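Local coordinates for protein monosaccharide-transporting ATPase (Actinobacillus succinogenes, PDB 5DTE) that binds D-allose as the periplasmic solute-binding protein of an ABC transporter, probably handing the sugar to its membrane partners for uptake, at residues Leu32-Ser37 and Ile89-Asp94; Glu71-Leu76 and Ile96-Ala101; Asp116-Ala121 and Phe131-Val136. One frame throughout, in Å; residues are numbered along the deposited sequence.

Contact 1. Residues Leu32-Ser37 and Ile89-Asp94. With ALL (beta-D-allopyranose), chain E.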
loop_
_atom_site.group_PDB
_atom_site.type_symbol
_atom_site.label_atom_id
_atom_site.label_comp_id
_atom_site.label_asym_id
_atom_site.label_seq_id
_atom_site.Cartn_x
_atom_site.Cartn_y
_atom_site.Cartn_z
ATOM N N LEU A 32 13.823 -4.900 4.783
ATOM C CA LEU A 32 14.368 -4.114 3.684
ATOM C C LEU A 32 13.268 -3.398 2.933
ATOM O O LEU A 32 12.436 -4.022 2.278
ATOM C CB LEU A 32 15.171 -5.006 2.742
ATOM C CG LEU A 32 16.361 -5.638 3.464
ATOM C CD1 LEU A 32 17.112 -6.576 2.552
ATOM C CD2 LEU A 32 17.279 -4.558 3.999
ATOM N N MET A 33 13.270 -2.076 3.028
ATOM C CA MET A 33 12.107 -1.298 2.628
ATOM C C MET A 33 12.370 -0.387 1.435
ATOM O O MET A 33 13.453 0.165 1.288
ATOM C CB MET A 33 11.611 -0.489 3.829
ATOM C CG MET A 33 11.257 -1.371 4.999
ATOM S SD MET A 33 10.806 -0.490 6.479
ATOM C CE MET A 33 9.251 0.223 5.974
ATOM N N LYS A 34 11.360 -0.234 0.587
ATOM C CA LYS A 34 11.498 0.562 -0.621
ATOM C C LYS A 34 11.553 2.058 -0.313
ATOM O O LYS A 34 12.104 2.844 -1.096
ATOM C CB LYS A 34 10.356 0.246 -1.598
ATOM C CG LYS A 34 8.945 0.506 -1.115
ATOM C CD LYS A 34 7.935 -0.237 -1.993
ATOM C CE LYS A 34 6.570 0.445 -1.985
ATOM N NZ LYS A 34 5.576 -0.228 -2.872
ATOM N N THR A 35 11.012 2.448 0.838
ATOM C CA THR A 35 11.060 3.844 1.261
ATOM C C THR A 35 10.678 4.002 2.738
ATOM O O THR A 35 10.144 3.089 3.357
ATOM C CB THR A 35 10.126 4.739 0.384
ATOM O OG1 THR A 35 10.414 6.124 0.614
ATOM C CG2 THR A 35 8.646 4.455 0.670
ATOM N N LEU A 36 10.987 5.168 3.288
ATOM C CA LEU A 36 10.529 5.563 4.611
ATOM C C LEU A 36 9.977 6.988 4.550
ATOM O O LEU A 36 9.489 7.515 5.556
ATOM C CB LEU A 36 11.658 5.482 5.636
ATOM C CG LEU A 36 11.884 4.198 6.429
ATOM C CD1 LEU A 36 12.996 4.441 7.428
ATOM C CD2 LEU A 36 10.615 3.723 7.137
ATOM N N SER A 37 10.081 7.595 3.361
ATOM C CA SER A 37 9.543 8.928 3.074
ATOM C C SER A 37 8.036 8.989 3.284
ATOM O O SER A 37 7.500 10.029 3.661
ATOM C CB SER A 37 9.876 9.342 1.636
ATOM O OG SER A 37 11.276 9.380 1.414
ATOM N N ILE A 89 12.753 -9.907 5.642
ATOM C CA ILE A 89 11.452 -9.405 5.251
ATOM C C ILE A 89 11.680 -8.273 4.259
ATOM O O ILE A 89 12.294 -7.258 4.596
ATOM C CB ILE A 89 10.654 -8.893 6.456
ATOM C CG1 ILE A 89 10.481 -10.020 7.471
ATOM C CG2 ILE A 89 9.308 -8.314 6.013
ATOM C CD1 ILE A 89 10.113 -9.553 8.865
ATOM N N VAL A 90 11.201 -8.441 3.034
ATOM C CA VAL A 90 11.390 -7.414 2.031
ATOM C C VAL A 90 10.055 -6.999 1.408
ATOM O O VAL A 90 9.155 -7.824 1.201
ATOM C CB VAL A 90 12.384 -7.874 0.931
ATOM C CG1 VAL A 90 11.751 -8.897 0.001
ATOM C CG2 VAL A 90 12.862 -6.695 0.140
ATOM N N THR A 91 9.939 -5.693 1.163
ATOM C CA THR A 91 8.829 -5.076 0.444
ATOM C C THR A 91 9.330 -4.711 -0.943
ATOM O O THR A 91 9.882 -3.626 -1.133
ATOM C CB THR A 91 8.338 -3.816 1.138
ATOM O OG1 THR A 91 9.337 -2.798 0.992
ATOM C CG2 THR A 91 8.123 -4.080 2.620
ATOM N N PRO A 92 9.169 -5.630 -1.910
ATOM C CA PRO A 92 9.736 -5.502 -3.255
ATOM C C PRO A 92 9.406 -4.205 -3.984
ATOM O O PRO A 92 8.590 -3.413 -3.536
ATOM C CB PRO A 92 9.135 -6.698 -3.990
ATOM C CG PRO A 92 9.031 -7.710 -2.943
ATOM C CD PRO A 92 8.572 -6.961 -1.717
ATOM N N ASN A 93 10.060 -4.048 -5.130
ATOM C CA ASN A 93 10.210 -2.802 -5.855
ATOM C C ASN A 93 9.845 -3.040 -7.301
ATOM O O ASN A 93 9.951 -2.157 -8.153
ATOM C CB ASN A 93 11.656 -2.320 -5.759
ATOM C CG ASN A 93 11.767 -0.944 -5.189
ATOM O OD1 ASN A 93 10.768 -0.234 -5.083
ATOM N ND2 ASN A 93 12.985 -0.543 -4.826
ATOM N N ASP A 94 9.419 -4.264 -7.559
ATOM C CA ASP A 94 9.282 -4.770 -8.904
ATOM C C ASP A 94 8.831 -6.221 -8.770
ATOM O O ASP A 94 9.451 -6.994 -8.045
ATOM C CB ASP A 94 10.614 -4.649 -9.643
ATOM C CG ASP A 94 10.475 -4.832 -11.121
ATOM O OD1 ASP A 94 10.914 -3.918 -11.852
ATOM O OD2 ASP A 94 9.955 -5.888 -11.551
HETATM C C1 ALL E . 2.009 0.690 -1.577
HETATM C C2 ALL E . 1.566 0.469 -0.144
HETATM C C3 ALL E . 1.126 1.723 0.513
HETATM C C4 ALL E . 2.080 2.855 0.290
HETATM C C5 ALL E . 2.254 3.038 -1.207
HETATM C C6 ALL E . 3.027 4.261 -1.582
HETATM O O1 ALL E . 2.628 -0.425 -2.089
HETATM O O2 ALL E . 0.446 -0.443 -0.168
HETATM O O3 ALL E . -0.166 2.115 -0.047
HETATM O O4 ALL E . 1.570 4.056 0.889
HETATM O O5 ALL E . 2.938 1.852 -1.704
HETATM O O6 ALL E . 4.389 4.066 -1.264
#
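Backbone hydrogen bonds between Leu32 and its neighbours across the gap join strands 28-33 and 87-90 in parallel register. Leu32 N gives to Ile89 O at 2.8 Å, and Thr91 N returns a longer bond to Leu32 O at 3.2 Å, so Leu32 straddles Val90, its bridge partner. One further bond is made by a side chain: Thr91 OG1, set between its own backbone N and carbonyl carbon (chi1 70°), accepts from Lys34 N at 3.3 Å. This is the C-terminal edge of the parallel sheet in the first lobe of a periplasmic sugar-binding protein, where the loops leaving the strands turn to the ligand. Apolar contact is slight: Val90 CG2 lies 3.9 Å from Leu32 CB, on the sheet face where Val77 and Met80 of helix 70-82 also cover Leu32. Lys34 crosses Thr91 at about a right angle. Its CB rests 3.5 Å from Asn93 OD1 and its CD 3.6 Å from Pro92 O, while the chain runs extended beyond CG. That reach carries Lys34 NZ to the bound allose, where it donates to O1 of the sugar at 3.1 Å.

Contact 2. Residues Glu71-Leu76 and Ile96-Ala101; sequences EQLVGL and IAFIPA
Leu73 and Val74, consecutive residues of helix 70-82, receive the ring of Phe98 from two directions. Val74 CB carries two methyls with different partners. Val74 CG1, anti to the backbone N (chi1 178°), reaches Ala101 CB at 4.2 Å, a loose apolar touch. CG2, beside the backbone N, lies over one face of the Phe98 ring: it stands 3.7 Å from the ring centroid and 17° off the normal, a CH-pi contact displaced toward the rim, with Phe98 CE2 its nearest ring atom. The Val74 and Phe98 side chains run antiparallel alongside each other. The far end of the ring also meets Leu73. Leu73 CB sits in the ring plane at the edge, 3.5 Å from Phe98 CZ, and the two side chains cross at about a right angle. The helix thus meets the ring on a face through one residue and at an edge through the one before it; Asn93 and Leu119 touch it as well. No hydrogen bond crosses this contact. Phe98 belongs to the type I turn Ile96-Ile99, closed by Ile99 N to Ile96 O at 3.1 Å. Helix 70-82 packs here against that turn and the first turn of helix 99-105, into which it leads, on one face of the parallel sheet, as in the alpha/beta lobes of periplasmic binding proteins.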
loop_
_atom_site.group_PDB
_atom_site.type_symbol
_atom_site.label_atom_id
_atom_site.label_comp_id
_atom_site.label_asym_id
_atom_site.label_seq_id
_atom_site.Cartn_x
_atom_site.Cartn_y
_atom_site.Cartn_z
ATOM N N GLU A 71 17.089 -1.801 -8.505
ATOM C CA GLU A 71 18.408 -2.438 -8.451
ATOM C C GLU A 71 19.015 -2.365 -7.078
ATOM O O GLU A 71 19.506 -3.364 -6.551
ATOM C CB GLU A 71 19.375 -1.792 -9.452
ATOM C CG GLU A 71 19.169 -2.217 -10.899
ATOM C CD GLU A 71 17.931 -1.598 -11.549
ATOM O OE1 GLU A 71 17.265 -0.754 -10.907
ATOM O OE2 GLU A 71 17.633 -1.951 -12.715
ATOM N N GLN A 72 18.984 -1.165 -6.512
ATOM C CA GLN A 72 19.582 -0.893 -5.210
ATOM C C GLN A 72 18.959 -1.728 -4.093
ATOM O O GLN A 72 19.653 -2.133 -3.154
ATOM C CB GLN A 72 19.449 0.591 -4.886
ATOM C CG GLN A 72 19.810 0.959 -3.468
ATOM C CD GLN A 72 19.515 2.403 -3.195
ATOM O OE1 GLN A 72 19.618 2.871 -2.057
ATOM N NE2 GLN A 72 19.131 3.129 -4.245
ATOM N N LEU A 73 17.657 -1.991 -4.203
ATOM C CA LEU A 73 16.957 -2.789 -3.201
ATOM C C LEU A 73 17.367 -4.256 -3.261
ATOM O O LEU A 73 17.579 -4.893 -2.222
ATOM C CB LEU A 73 15.448 -2.669 -3.365
ATOM C CG LEU A 73 14.691 -3.283 -2.175
ATOM C CD1 LEU A 73 15.371 -2.953 -0.831
ATOM C CD2 LEU A 73 13.232 -2.846 -2.158
ATOM N N VAL A 74 17.453 -4.787 -4.478
ATOM C CA VAL A 74 18.017 -6.104 -4.715
ATOM C C VAL A 74 19.427 -6.118 -4.163
ATOM O O VAL A 74 19.850 -7.071 -3.524
ATOM C CB VAL A 74 18.068 -6.453 -6.205
ATOM C CG1 VAL A 74 18.712 -7.815 -6.396
ATOM C CG2 VAL A 74 16.680 -6.396 -6.831
ATOM N N GLY A 75 20.151 -5.038 -4.423
ATOM C CA GLY A 75 21.461 -4.854 -3.840
ATOM C C GLY A 75 21.407 -5.176 -2.368
ATOM O O GLY A 75 22.181 -5.972 -1.881
ATOM N N LEU A 76 20.442 -4.588 -1.678
ATOM C CA LEU A 76 20.282 -4.761 -0.238
ATOM C C LEU A 76 19.937 -6.190 0.191
ATOM O O LEU A 76 20.445 -6.677 1.210
ATOM C CB LEU A 76 19.202 -3.808 0.271
ATOM C CG LEU A 76 19.520 -2.342 0.048
ATOM C CD1 LEU A 76 18.340 -1.490 0.491
ATOM C CD2 LEU A 76 20.803 -1.975 0.784
ATOM N N ILE A 96 8.964 -8.695 -10.591
ATOM C CA ILE A 96 9.740 -9.694 -11.304
ATOM C C ILE A 96 11.234 -9.637 -10.994
ATOM O O ILE A 96 11.881 -10.671 -10.832
ATOM C CB ILE A 96 9.501 -9.537 -12.802
ATOM C CG1 ILE A 96 8.028 -9.823 -13.082
ATOM C CG2 ILE A 96 10.436 -10.438 -13.605
ATOM C CD1 ILE A 96 7.681 -9.958 -14.529
ATOM N N ALA A 97 11.764 -8.424 -10.877
ATOM C CA ALA A 97 13.192 -8.204 -10.648
ATOM C C ALA A 97 13.767 -8.955 -9.455
ATOM O O ALA A 97 14.931 -9.343 -9.476
ATOM C CB ALA A 97 13.452 -6.734 -10.481
ATOM N N PHE A 98 12.954 -9.155 -8.422
ATOM C CA PHE A 98 13.421 -9.796 -7.188
ATOM C C PHE A 98 13.381 -11.325 -7.179
ATOM O O PHE A 98 13.769 -11.947 -6.199
ATOM C CB PHE A 98 12.615 -9.276 -5.996
ATOM C CG PHE A 98 12.959 -7.867 -5.615
ATOM C CD1 PHE A 98 12.390 -6.799 -6.288
ATOM C CD2 PHE A 98 13.866 -7.611 -4.597
ATOM C CE1 PHE A 98 12.710 -5.506 -5.952
ATOM C CE2 PHE A 98 14.191 -6.321 -4.253
ATOM C CZ PHE A 98 13.609 -5.263 -4.931
ATOM N N ILE A 99 12.919 -11.938 -8.257
ATOM C CA ILE A 99 12.859 -13.394 -8.287
ATOM C C ILE A 99 14.246 -14.071 -8.208
ATOM O O ILE A 99 14.419 -14.995 -7.421
ATOM C CB ILE A 99 12.098 -13.881 -9.536
ATOM C CG1 ILE A 99 10.608 -13.642 -9.346
ATOM C CG2 ILE A 99 12.362 -15.352 -9.810
ATOM C CD1 ILE A 99 9.804 -14.092 -10.522
ATOM N N PRO A 100 15.240 -13.617 -9.000
ATOM C CA PRO A 100 16.536 -14.289 -8.847
ATOM C C PRO A 100 17.112 -14.092 -7.459
ATOM O O PRO A 100 17.849 -14.951 -6.972
ATOM C CB PRO A 100 17.412 -13.609 -9.896
ATOM C CG PRO A 100 16.454 -13.075 -10.890
ATOM C CD PRO A 100 15.278 -12.625 -10.088
ATOM N N ALA A 101 16.753 -12.978 -6.831
ATOM C CA ALA A 101 17.179 -12.682 -5.470
ATOM C C ALA A 101 16.595 -13.673 -4.471
ATOM O O ALA A 101 17.313 -14.203 -3.619
ATOM C CB ALA A 101 16.780 -11.266 -5.093
#

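Contact 3. Residues Asp116-Ala121 and Phe131-Val136; sequences DVRLDA and FNYVGV. With ALL (beta-D-allopyranose), chain E.
The loop that follows strand 112-115 forms part of the allose pocket, and Tyr133 and Val134 of strand 132-135 hold its first residue, Asp116, by two hydrogen bonds. Asp116 N gives to Val134 O at 3.1 Å. Tyr133 OH gives to Asp116 O at 2.7 Å, approaching from above the carbonyl plane, 37° out of it; the same oxygen also accepts from Asn170 ND2. With its backbone gripped at both ends, Asp116 places its carboxylate at the sugar (CG anti to the backbone N, chi1 -171°). OD2 accepts from allose O1 at 2.8 Å and OD1 from allose O2 at 3.1 Å, so the carboxylate spans two adjacent hydroxyls. Strands 112-115 and 132-135 are neighbours in the parallel sheet, and Asp116 begins the loop at the C-terminal end of the first. Lys34 NZ forms a long, weak ion pair with Asp116 OD2, and its charge would probably favour the ionised carboxylate.

Farther along the loop the contact turns aromatic. The Tyr133 ring lies between Gly135 N on one face and Arg118 CB on the other, the latter a CH-pi contact 3.9 Å from the centroid. The Arg118 chain, extended from CG to NE, crosses the Tyr133 side chain at a slant, bringing Arg118 NH2 to 3.6 Å from Tyr133 CB, at the edge of the guanidinium. Phe131 CZ lies over one guanidinium face, offset toward the rim, with the two planes 34° apart. Leu119 CB approaches the Phe131 ring off-centre, 3.7 Å from Phe131 CE1, and its CD1 lies over a ring face.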
loop_
_atom_site.group_PDB
_atom_site.type_symbol
_atom_site.label_atom_id
_atom_site.label_comp_id
_atom_site.label_asym_id
_atom_site.label_seq_id
_atom_site.Cartn_x
_atom_site.Cartn_y
_atom_site.Cartn_z
ATOM N N ASP A 116 4.053 -6.625 1.415
ATOM C CA ASP A 116 3.398 -5.510 0.687
ATOM C C ASP A 116 3.151 -5.707 -0.816
ATOM O O ASP A 116 2.009 -5.912 -1.242
ATOM C CB ASP A 116 4.188 -4.200 0.864
ATOM C CG ASP A 116 3.442 -2.981 0.308
ATOM O OD1 ASP A 116 2.206 -2.885 0.504
ATOM O OD2 ASP A 116 4.092 -2.120 -0.327
ATOM N N VAL A 117 4.211 -5.588 -1.611
ATOM C CA VAL A 117 4.119 -5.707 -3.060
ATOM C C VAL A 117 4.350 -7.162 -3.468
ATOM O O VAL A 117 5.341 -7.771 -3.080
ATOM C CB VAL A 117 5.127 -4.768 -3.751
ATOM C CG1 VAL A 117 5.222 -5.063 -5.243
ATOM C CG2 VAL A 117 4.753 -3.291 -3.493
ATOM N N ARG A 118 3.415 -7.732 -4.225
ATOM C CA ARG A 118 3.453 -9.167 -4.503
ATOM C C ARG A 118 4.209 -9.488 -5.781
ATOM O O ARG A 118 3.941 -8.894 -6.846
ATOM C CB ARG A 118 2.041 -9.740 -4.584
ATOM C CG ARG A 118 1.996 -11.265 -4.613
ATOM C CD ARG A 118 0.551 -11.791 -4.625
ATOM N NE ARG A 118 0.435 -13.088 -5.292
ATOM C CZ ARG A 118 0.743 -14.253 -4.729
ATOM N NH1 ARG A 118 0.617 -15.382 -5.420
ATOM N NH2 ARG A 118 1.187 -14.295 -3.479
ATOM N N LEU A 119 5.154 -10.430 -5.660
ATOM C CA LEU A 119 5.941 -10.918 -6.797
ATOM C C LEU A 119 5.049 -11.596 -7.862
ATOM O O LEU A 119 4.030 -12.208 -7.539
ATOM C CB LEU A 119 7.033 -11.897 -6.332
ATOM C CG LEU A 119 8.131 -11.522 -5.320
ATOM C CD1 LEU A 119 9.146 -12.652 -5.205
ATOM C CD2 LEU A 119 8.837 -10.225 -5.652
ATOM N N ASP A 120 5.438 -11.476 -9.130
ATOM C CA ASP A 120 4.680 -12.063 -10.234
ATOM C C ASP A 120 4.524 -13.569 -10.041
ATOM O O ASP A 120 5.518 -14.291 -10.002
ATOM C CB ASP A 120 5.371 -11.775 -11.568
ATOM C CG ASP A 120 4.390 -11.621 -12.711
ATOM O OD1 ASP A 120 3.521 -10.727 -12.630
ATOM O OD2 ASP A 120 4.488 -12.395 -13.689
ATOM N N ALA A 121 3.286 -14.039 -9.911
ATOM C CA ALA A 121 3.041 -15.453 -9.657
ATOM C C ALA A 121 3.466 -16.320 -10.835
ATOM O O ALA A 121 4.213 -17.287 -10.663
ATOM C CB ALA A 121 1.589 -15.686 -9.336
ATOM N N PHE A 131 7.640 -19.001 -2.921
ATOM C CA PHE A 131 7.813 -17.801 -2.113
ATOM C C PHE A 131 6.561 -17.496 -1.315
ATOM O O PHE A 131 5.470 -17.932 -1.665
ATOM C CB PHE A 131 8.174 -16.616 -2.996
ATOM C CG PHE A 131 7.001 -16.023 -3.724
ATOM C CD1 PHE A 131 6.438 -14.824 -3.304
ATOM C CD2 PHE A 131 6.461 -16.656 -4.826
ATOM C CE1 PHE A 131 5.349 -14.268 -3.976
ATOM C CE2 PHE A 131 5.382 -16.103 -5.499
ATOM C CZ PHE A 131 4.824 -14.906 -5.073
ATOM N N ASN A 132 6.717 -16.734 -0.241
ATOM C CA ASN A 132 5.619 -16.515 0.690
ATOM C C ASN A 132 5.303 -15.033 0.850
ATOM O O ASN A 132 6.189 -14.255 1.196
ATOM C CB ASN A 132 5.969 -17.137 2.041
ATOM C CG ASN A 132 6.455 -18.575 1.915
ATOM O OD1 ASN A 132 5.657 -19.516 1.904
ATOM N ND2 ASN A 132 7.773 -18.749 1.809
ATOM N N TYR A 133 4.050 -14.644 0.597
ATOM C CA TYR A 133 3.632 -13.231 0.663
ATOM C C TYR A 133 2.793 -12.935 1.898
ATOM O O TYR A 133 2.147 -13.825 2.459
ATOM C CB TYR A 133 2.857 -12.844 -0.613
ATOM C CG TYR A 133 2.141 -11.471 -0.661
ATOM C CD1 TYR A 133 2.842 -10.283 -0.897
ATOM C CD2 TYR A 133 0.747 -11.386 -0.544
ATOM C CE1 TYR A 133 2.177 -9.049 -0.975
ATOM C CE2 TYR A 133 0.082 -10.172 -0.619
ATOM C CZ TYR A 133 0.789 -8.999 -0.836
ATOM O OH TYR A 133 0.088 -7.790 -0.905
ATOM N N VAL A 134 2.837 -11.675 2.323
ATOM C CA VAL A 134 1.940 -11.141 3.346
ATOM C C VAL A 134 1.499 -9.737 2.933
ATOM O O VAL A 134 2.357 -8.874 2.728
ATOM C CB VAL A 134 2.615 -11.069 4.730
ATOM C CG1 VAL A 134 1.732 -10.304 5.729
ATOM C CG2 VAL A 134 2.933 -12.448 5.236
ATOM N N GLY A 135 0.184 -9.509 2.806
ATOM C CA GLY A 135 -0.329 -8.177 2.490
ATOM C C GLY A 135 -1.817 -7.950 2.680
ATOM O O GLY A 135 -2.372 -8.242 3.741
ATOM N N VAL A 136 -2.442 -7.382 1.654
ATOM C CA VAL A 136 -3.902 -7.276 1.540
ATOM C C VAL A 136 -4.343 -7.459 0.078
ATOM O O VAL A 136 -3.534 -7.368 -0.849
ATOM C CB VAL A 136 -4.475 -5.912 2.052
ATOM C CG1 VAL A 136 -4.526 -5.875 3.566
ATOM C CG2 VAL A 136 -3.717 -4.712 1.484
HETATM C C1 ALL E . 2.009 0.690 -1.577
HETATM C C2 ALL E . 1.566 0.469 -0.144
HETATM C C3 ALL E . 1.126 1.723 0.513
HETATM C C4 ALL E . 2.080 2.855 0.290
HETATM C C5 ALL E . 2.254 3.038 -1.207
HETATM C C6 ALL E . 3.027 4.261 -1.582
HETATM O O1 ALL E . 2.628 -0.425 -2.089
HETATM O O2 ALL E . 0.446 -0.443 -0.168
HETATM O O3 ALL E . -0.166 2.115 -0.047
HETATM O O4 ALL E . 1.570 4.056 0.889
HETATM O O5 ALL E . 2.938 1.852 -1.704
HETATM O O6 ALL E . 4.389 4.066 -1.264
#

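All three contacts lie in the lobe built on the six-stranded parallel sheet. Along the chain, contacts 1 and 2 interleave, helix 70-82 preceding strand 87-90 and helix 99-105 following it; contact 3 comes after both. Centres of contacts 1 and 2 are about 11 Å apart, 1 and 3 about 12 Å, and 2 and 3 about 14 Å. Contact 2 packs against the loop of contact 1 where Asn93 meets Phe98 and Leu73, and Phe98 also touches Leu119 of contact 3. Contacts 1 and 3 both reach the sheet and the allose, Lys34 and Asp116 meeting at its O1. They thus supply pocket residues from loops at one end of the sheet; contact 2 touches no sugar.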